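Local coordinates for receptor-type tyrosine-protein phosphatase C (Rattus norvegicus, PDB 5FN8) that dephosphorylates phosphotyrosine in signalling proteins as a receptor phosphatase of leukocytes, probably required for T-cell activation, and is represented by two extracellular fibronectin type III domains, at residues I124-S137 with T161-L175. Numbering follows the deposited sequence.
Sequences INGPEARYILEVKS and TDYEFLVYFYNGEYL. With NAG (2-acetamido-2-deoxy-beta-D-glucopyranose), chain G.
Phe169 and Tyr131 meet on the buried face of two antiparallel strands, 130-137 and 162-170, in a T-shaped stack. The edge of Phe169 points at the face of Tyr131, ring centroids 5.2 Å apart and planes at 78°. Phe169 leans across because its chi1 of -170° sets the ring opposite the main-chain N; its CZ also touches CB of Ala129 at 3.5 Å and CD1 of Ile124 at 3.9 Å, both in the loop leading into strand 130-137. Farther along this face Leu133 CD1 packs on Val167 CG2, and Val135 lies alongside Phe165, its CG2 3.8 Å from Phe165 CD2. Phe152, Val154 and Val116 of the facing sheet help close this core.

Tyr170 stands on the other face, sandwiched between the backbone N of Gly172 and the acetamido group of the N-acetylglucosamine attached to Asn146; the sugar's methyl C8 comes within 3.6 Å of Tyr170 CD1. Ile132 and Leu175 also touch that methyl, while O6 of the sugar lies over the guanidinium of Arg130, whose NE bonds to Asn146. Nearby, Tyr168 OH donates to Glu134 OE1 (3.1 Å) from above the carboxylate plane.

Past the strand end, Asn171 ND2 gives Ile124 O a hydrogen bond of 2.9 Å, close to the amide plane, and also bonds to Ala96 O. Its OD1 accepts from Glu173 N, an Asx turn, and from Tyr174 N, which extends it to an Asx motif; together they fix the amide's rotation. Joined by backbone hydrogen bonds running from the Arg130-Tyr170 pair to the Lys136-Glu164 pair, the strands form the centre of the four-stranded sheet in the second fibronectin type III beta-sandwich of this fragment.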
loop_
_atom_site.group_PDB
_atom_site.type_symbol
_atom_site.label_atom_id
_atom_site.label_comp_id
_atom_site.label_asym_id
_atom_site.label_seq_id
_atom_site.Cartn_x
_atom_site.Cartn_y
_atom_site.Cartn_z
ATOM N N ILE B 124 -4.452 -5.319 -3.860
ATOM C CA ILE B 124 -4.683 -5.764 -5.238
ATOM C C ILE B 124 -4.085 -7.154 -5.437
ATOM O O ILE B 124 -4.791 -8.066 -5.879
ATOM C CB ILE B 124 -4.184 -4.731 -6.291
ATOM C CG1 ILE B 124 -4.782 -3.293 -6.036
ATOM C CG2 ILE B 124 -4.445 -5.214 -7.763
ATOM C CD1 ILE B 124 -6.248 -3.172 -5.806
ATOM N N ASN B 125 -2.783 -7.310 -5.113
ATOM C CA ASN B 125 -1.999 -8.564 -5.156
ATOM C C ASN B 125 -1.869 -9.263 -6.490
ATOM O O ASN B 125 -1.583 -10.467 -6.531
ATOM C CB ASN B 125 -2.490 -9.542 -4.069
ATOM C CG ASN B 125 -2.420 -8.980 -2.679
ATOM O OD1 ASN B 125 -1.664 -8.041 -2.405
ATOM N ND2 ASN B 125 -3.197 -9.553 -1.762
ATOM N N GLY B 126 -2.044 -8.521 -7.565
ATOM C CA GLY B 126 -1.966 -9.097 -8.901
ATOM C C GLY B 126 -1.843 -8.049 -9.980
ATOM O O GLY B 126 -1.942 -6.856 -9.673
ATOM N N PRO B 127 -1.713 -8.474 -11.263
ATOM C CA PRO B 127 -1.505 -7.501 -12.360
ATOM C C PRO B 127 -2.675 -6.674 -12.856
ATOM O O PRO B 127 -2.436 -5.659 -13.529
ATOM C CB PRO B 127 -0.949 -8.360 -13.503
ATOM C CG PRO B 127 -1.510 -9.702 -13.261
ATOM C CD PRO B 127 -1.591 -9.864 -11.753
ATOM N N GLU B 128 -3.925 -7.133 -12.627
ATOM C CA GLU B 128 -5.107 -6.472 -13.176
ATOM C C GLU B 128 -6.094 -6.036 -12.112
ATOM O O GLU B 128 -5.900 -6.300 -10.924
ATOM C CB GLU B 128 -5.775 -7.370 -14.229
ATOM C CG GLU B 128 -4.910 -7.604 -15.459
ATOM C CD GLU B 128 -4.934 -9.028 -15.975
ATOM O OE1 GLU B 128 -6.043 -9.552 -16.239
ATOM O OE2 GLU B 128 -3.838 -9.613 -16.146
ATOM N N ALA B 129 -7.161 -5.344 -12.557
ATOM C CA ALA B 129 -8.199 -4.835 -11.697
ATOM C C ALA B 129 -9.570 -4.934 -12.376
ATOM O O ALA B 129 -9.894 -4.113 -13.251
ATOM C CB ALA B 129 -7.888 -3.402 -11.292
ATOM N N ARG B 130 -10.370 -5.970 -11.982
ATOM C CA ARG B 130 -11.729 -6.207 -12.505
ATOM C C ARG B 130 -12.701 -6.507 -11.407
ATOM O O ARG B 130 -12.348 -7.028 -10.343
ATOM C CB ARG B 130 -11.770 -7.259 -13.626
ATOM C CG ARG B 130 -10.776 -6.902 -14.732
ATOM C CD ARG B 130 -11.019 -7.519 -16.057
ATOM N NE ARG B 130 -12.370 -7.276 -16.565
ATOM C CZ ARG B 130 -12.699 -6.341 -17.447
ATOM N NH1 ARG B 130 -11.792 -5.485 -17.881
ATOM N NH2 ARG B 130 -13.946 -6.241 -17.882
ATOM N N TYR B 131 -13.934 -6.135 -11.666
ATOM C CA TYR B 131 -15.043 -6.251 -10.744
ATOM C C TYR B 131 -16.066 -7.244 -11.280
ATOM O O TYR B 131 -16.582 -7.083 -12.394
ATOM C CB TYR B 131 -15.661 -4.856 -10.534
ATOM C CG TYR B 131 -14.684 -3.902 -9.892
ATOM C CD1 TYR B 131 -14.546 -3.845 -8.509
ATOM C CD2 TYR B 131 -13.835 -3.114 -10.668
ATOM C CE1 TYR B 131 -13.621 -2.986 -7.911
ATOM C CE2 TYR B 131 -12.891 -2.273 -10.085
ATOM C CZ TYR B 131 -12.798 -2.200 -8.705
ATOM O OH TYR B 131 -11.836 -1.381 -8.163
ATOM N N ILE B 132 -16.339 -8.288 -10.476
ATOM C CA ILE B 132 -17.310 -9.330 -10.832
ATOM C C ILE B 132 -18.551 -9.145 -10.000
ATOM O O ILE B 132 -18.485 -9.140 -8.773
ATOM C CB ILE B 132 -16.712 -10.754 -10.620
ATOM C CG1 ILE B 132 -15.319 -10.955 -11.261
ATOM C CG2 ILE B 132 -17.730 -11.863 -10.940
ATOM C CD1 ILE B 132 -15.127 -10.593 -12.686
ATOM N N LEU B 133 -19.663 -9.001 -10.636
ATOM C CA LEU B 133 -20.903 -8.912 -9.906
ATOM C C LEU B 133 -21.811 -10.099 -10.235
ATOM O O LEU B 133 -22.076 -10.377 -11.395
ATOM C CB LEU B 133 -21.619 -7.580 -10.172
ATOM C CG LEU B 133 -23.080 -7.493 -9.717
ATOM C CD1 LEU B 133 -23.203 -7.509 -8.203
ATOM C CD2 LEU B 133 -23.748 -6.282 -10.281
ATOM N N GLU B 134 -22.272 -10.793 -9.198
ATOM C CA GLU B 134 -23.257 -11.869 -9.284
ATOM C C GLU B 134 -24.545 -11.394 -8.668
ATOM O O GLU B 134 -24.555 -10.788 -7.592
ATOM C CB GLU B 134 -22.811 -13.083 -8.509
ATOM C CG GLU B 134 -21.726 -13.846 -9.200
ATOM C CD GLU B 134 -21.568 -15.217 -8.592
ATOM O OE1 GLU B 134 -21.674 -15.390 -7.353
ATOM O OE2 GLU B 134 -21.336 -16.140 -9.394
ATOM N N VAL B 135 -25.635 -11.673 -9.345
ATOM C CA VAL B 135 -26.959 -11.306 -8.877
ATOM C C VAL B 135 -27.708 -12.611 -8.620
ATOM O O VAL B 135 -27.781 -13.470 -9.495
ATOM C CB VAL B 135 -27.709 -10.355 -9.842
ATOM C CG1 VAL B 135 -29.086 -9.968 -9.275
ATOM C CG2 VAL B 135 -26.864 -9.110 -10.156
ATOM N N LYS B 136 -28.210 -12.771 -7.388
ATOM C CA LYS B 136 -28.921 -13.983 -6.991
ATOM C C LYS B 136 -30.321 -13.703 -6.455
ATOM O O LYS B 136 -30.586 -12.626 -5.936
ATOM C CB LYS B 136 -28.087 -14.783 -5.963
ATOM C CG LYS B 136 -26.818 -15.389 -6.540
ATOM C CD LYS B 136 -26.083 -16.231 -5.530
ATOM C CE LYS B 136 -24.839 -16.814 -6.127
ATOM N NZ LYS B 136 -23.989 -17.445 -5.085
ATOM N N SER B 137 -31.216 -14.676 -6.594
ATOM C CA SER B 137 -32.576 -14.641 -6.063
ATOM C C SER B 137 -32.889 -16.068 -5.634
ATOM O O SER B 137 -32.749 -16.978 -6.445
ATOM C CB SER B 137 -33.572 -14.155 -7.111
ATOM O OG SER B 137 -34.807 -13.888 -6.469
ATOM N N THR B 161 -39.247 -8.360 -5.577
ATOM C CA THR B 161 -38.356 -9.477 -5.302
ATOM C C THR B 161 -37.111 -9.078 -4.516
ATOM O O THR B 161 -36.550 -7.994 -4.722
ATOM C CB THR B 161 -38.084 -10.215 -6.634
ATOM O OG1 THR B 161 -39.342 -10.494 -7.277
ATOM C CG2 THR B 161 -37.286 -11.513 -6.458
ATOM N N ASP B 162 -36.703 -9.962 -3.588
ATOM C CA ASP B 162 -35.474 -9.830 -2.804
ATOM C C ASP B 162 -34.343 -10.420 -3.657
ATOM O O ASP B 162 -34.453 -11.543 -4.179
ATOM C CB ASP B 162 -35.549 -10.610 -1.471
ATOM C CG ASP B 162 -36.769 -10.352 -0.613
ATOM O OD1 ASP B 162 -36.857 -9.249 -0.019
ATOM O OD2 ASP B 162 -37.611 -11.276 -0.492
ATOM N N TYR B 163 -33.272 -9.648 -3.803
ATOM C CA TYR B 163 -32.087 -10.039 -4.543
ATOM C C TYR B 163 -30.836 -9.852 -3.682
ATOM O O TYR B 163 -30.820 -9.004 -2.789
ATOM C CB TYR B 163 -31.955 -9.177 -5.809
ATOM C CG TYR B 163 -32.940 -9.515 -6.905
ATOM C CD1 TYR B 163 -32.690 -10.554 -7.800
ATOM C CD2 TYR B 163 -34.090 -8.753 -7.092
ATOM C CE1 TYR B 163 -33.593 -10.865 -8.820
ATOM C CE2 TYR B 163 -34.991 -9.042 -8.122
ATOM C CZ TYR B 163 -34.739 -10.103 -8.980
ATOM O OH TYR B 163 -35.602 -10.395 -10.002
ATOM N N GLU B 164 -29.803 -10.663 -3.931
ATOM C CA GLU B 164 -28.507 -10.471 -3.286
ATOM C C GLU B 164 -27.488 -10.140 -4.343
ATOM O O GLU B 164 -27.555 -10.644 -5.477
ATOM C CB GLU B 164 -28.066 -11.560 -2.261
ATOM C CG GLU B 164 -28.002 -13.003 -2.743
ATOM C CD GLU B 164 -27.060 -13.960 -2.012
ATOM O OE1 GLU B 164 -26.122 -13.483 -1.332
ATOM O OE2 GLU B 164 -27.237 -15.195 -2.157
ATOM N N PHE B 165 -26.626 -9.184 -4.011
ATOM C CA PHE B 165 -25.585 -8.690 -4.905
ATOM C C PHE B 165 -24.266 -9.013 -4.279
ATOM O O PHE B 165 -24.024 -8.661 -3.125
ATOM C CB PHE B 165 -25.781 -7.187 -5.205
ATOM C CG PHE B 165 -27.131 -6.907 -5.839
ATOM C CD1 PHE B 165 -28.275 -6.773 -5.057
ATOM C CD2 PHE B 165 -27.260 -6.785 -7.215
ATOM C CE1 PHE B 165 -29.525 -6.562 -5.643
ATOM C CE2 PHE B 165 -28.509 -6.539 -7.801
ATOM C CZ PHE B 165 -29.635 -6.450 -7.011
ATOM N N LEU B 166 -23.438 -9.761 -5.019
ATOM C CA LEU B 166 -22.125 -10.213 -4.580
ATOM C C LEU B 166 -21.097 -9.652 -5.531
ATOM O O LEU B 166 -21.106 -10.008 -6.703
ATOM C CB LEU B 166 -22.072 -11.749 -4.603
ATOM C CG LEU B 166 -23.067 -12.534 -3.738
ATOM C CD1 LEU B 166 -24.360 -12.877 -4.526
ATOM C CD2 LEU B 166 -22.442 -13.842 -3.302
ATOM N N VAL B 167 -20.247 -8.733 -5.043
ATOM C CA VAL B 167 -19.161 -8.125 -5.804
ATOM C C VAL B 167 -17.846 -8.751 -5.368
ATOM O O VAL B 167 -17.571 -8.758 -4.179
ATOM C CB VAL B 167 -19.084 -6.573 -5.732
ATOM C CG1 VAL B 167 -17.914 -6.048 -6.592
ATOM C CG2 VAL B 167 -20.384 -5.940 -6.189
ATOM N N TYR B 168 -17.083 -9.337 -6.315
ATOM C CA TYR B 168 -15.744 -9.910 -6.079
ATOM C C TYR B 168 -14.769 -9.094 -6.909
ATOM O O TYR B 168 -15.110 -8.634 -8.007
ATOM C CB TYR B 168 -15.606 -11.346 -6.624
ATOM C CG TYR B 168 -16.668 -12.327 -6.200
ATOM C CD1 TYR B 168 -17.964 -12.252 -6.719
ATOM C CD2 TYR B 168 -16.371 -13.372 -5.329
ATOM C CE1 TYR B 168 -18.945 -13.167 -6.339
ATOM C CE2 TYR B 168 -17.339 -14.305 -4.960
ATOM C CZ TYR B 168 -18.621 -14.199 -5.470
ATOM O OH TYR B 168 -19.533 -15.153 -5.113
ATOM N N PHE B 169 -13.547 -8.973 -6.414
ATOM C CA PHE B 169 -12.460 -8.341 -7.156
ATOM C C PHE B 169 -11.656 -9.442 -7.800
ATOM O O PHE B 169 -11.373 -10.454 -7.152
ATOM C CB PHE B 169 -11.549 -7.527 -6.232
ATOM C CG PHE B 169 -10.555 -6.672 -6.986
ATOM C CD1 PHE B 169 -10.932 -5.448 -7.526
ATOM C CD2 PHE B 169 -9.217 -7.042 -7.072
ATOM C CE1 PHE B 169 -9.995 -4.629 -8.170
ATOM C CE2 PHE B 169 -8.301 -6.238 -7.732
ATOM C CZ PHE B 169 -8.698 -5.033 -8.262
ATOM N N TYR B 170 -11.289 -9.238 -9.062
ATOM C CA TYR B 170 -10.437 -10.131 -9.833
ATOM C C TYR B 170 -9.140 -9.389 -10.192
ATOM O O TYR B 170 -9.192 -8.295 -10.753
ATOM C CB TYR B 170 -11.173 -10.624 -11.092
ATOM C CG TYR B 170 -10.333 -11.545 -11.946
ATOM C CD1 TYR B 170 -9.927 -12.789 -11.473
ATOM C CD2 TYR B 170 -9.955 -11.181 -13.241
ATOM C CE1 TYR B 170 -9.128 -13.630 -12.242
ATOM C CE2 TYR B 170 -9.158 -12.017 -14.023
ATOM C CZ TYR B 170 -8.769 -13.253 -13.528
ATOM O OH TYR B 170 -8.023 -14.108 -14.313
ATOM N N ASN B 171 -7.997 -9.962 -9.850
ATOM C CA ASN B 171 -6.698 -9.315 -10.067
ATOM C C ASN B 171 -5.872 -9.869 -11.242
ATOM O O ASN B 171 -4.704 -9.585 -11.338
ATOM C CB ASN B 171 -5.877 -9.273 -8.742
ATOM C CG ASN B 171 -5.302 -10.605 -8.327
ATOM O OD1 ASN B 171 -5.282 -11.569 -9.089
ATOM N ND2 ASN B 171 -4.822 -10.699 -7.104
ATOM N N GLY B 172 -6.497 -10.615 -12.141
ATOM C CA GLY B 172 -5.821 -11.212 -13.289
ATOM C C GLY B 172 -5.409 -12.639 -13.029
ATOM O O GLY B 172 -5.059 -13.368 -13.955
ATOM N N GLU B 173 -5.433 -13.053 -11.760
ATOM C CA GLU B 173 -5.053 -14.412 -11.397
ATOM C C GLU B 173 -5.952 -15.015 -10.325
ATOM O O GLU B 173 -6.092 -16.236 -10.266
ATOM C CB GLU B 173 -3.591 -14.429 -10.931
ATOM C CG GLU B 173 -2.609 -14.519 -12.083
ATOM C CD GLU B 173 -1.165 -14.457 -11.670
ATOM O OE1 GLU B 173 -0.667 -15.434 -11.064
ATOM O OE2 GLU B 173 -0.532 -13.417 -11.948
ATOM N N TYR B 174 -6.546 -14.179 -9.476
ATOM C CA TYR B 174 -7.375 -14.650 -8.364
ATOM C C TYR B 174 -8.567 -13.804 -8.135
ATOM O O TYR B 174 -8.539 -12.601 -8.376
ATOM C CB TYR B 174 -6.575 -14.691 -7.040
ATOM C CG TYR B 174 -5.439 -15.683 -7.049
ATOM C CD1 TYR B 174 -5.674 -17.045 -6.885
ATOM C CD2 TYR B 174 -4.118 -15.262 -7.212
ATOM C CE1 TYR B 174 -4.634 -17.968 -6.939
ATOM C CE2 TYR B 174 -3.060 -16.176 -7.234
ATOM C CZ TYR B 174 -3.320 -17.526 -7.074
ATOM O OH TYR B 174 -2.296 -18.445 -7.137
ATOM N N LEU B 175 -9.597 -14.430 -7.591
ATOM C CA LEU B 175 -10.828 -13.792 -7.173
ATOM C C LEU B 175 -10.720 -13.739 -5.636
ATOM O O LEU B 175 -10.282 -14.710 -5.023
ATOM C CB LEU B 175 -11.982 -14.728 -7.572
ATOM C CG LEU B 175 -13.279 -14.199 -8.080
ATOM C CD1 LEU B 175 -13.087 -13.189 -9.208
ATOM C CD2 LEU B 175 -14.047 -15.333 -8.647
HETATM C C1 NAG G . -13.196 -10.901 -16.648
HETATM C C2 NAG G . -12.736 -12.334 -16.365
HETATM C C3 NAG G . -11.290 -12.570 -16.815
HETATM C C4 NAG G . -11.029 -11.997 -18.204
HETATM C C5 NAG G . -11.462 -10.536 -18.297
HETATM C C6 NAG G . -11.312 -9.966 -19.692
HETATM C C7 NAG G . -12.691 -13.680 -14.254
HETATM C C8 NAG G . -13.099 -13.675 -12.814
HETATM N N2 NAG G . -12.875 -12.516 -14.925
HETATM O O3 NAG G . -11.048 -13.972 -16.888
HETATM O O4 NAG G . -9.639 -12.112 -18.497
HETATM O O5 NAG G . -12.852 -10.429 -17.958
HETATM O O6 NAG G . -11.667 -8.591 -19.761
HETATM O O7 NAG G . -12.199 -14.675 -14.778
#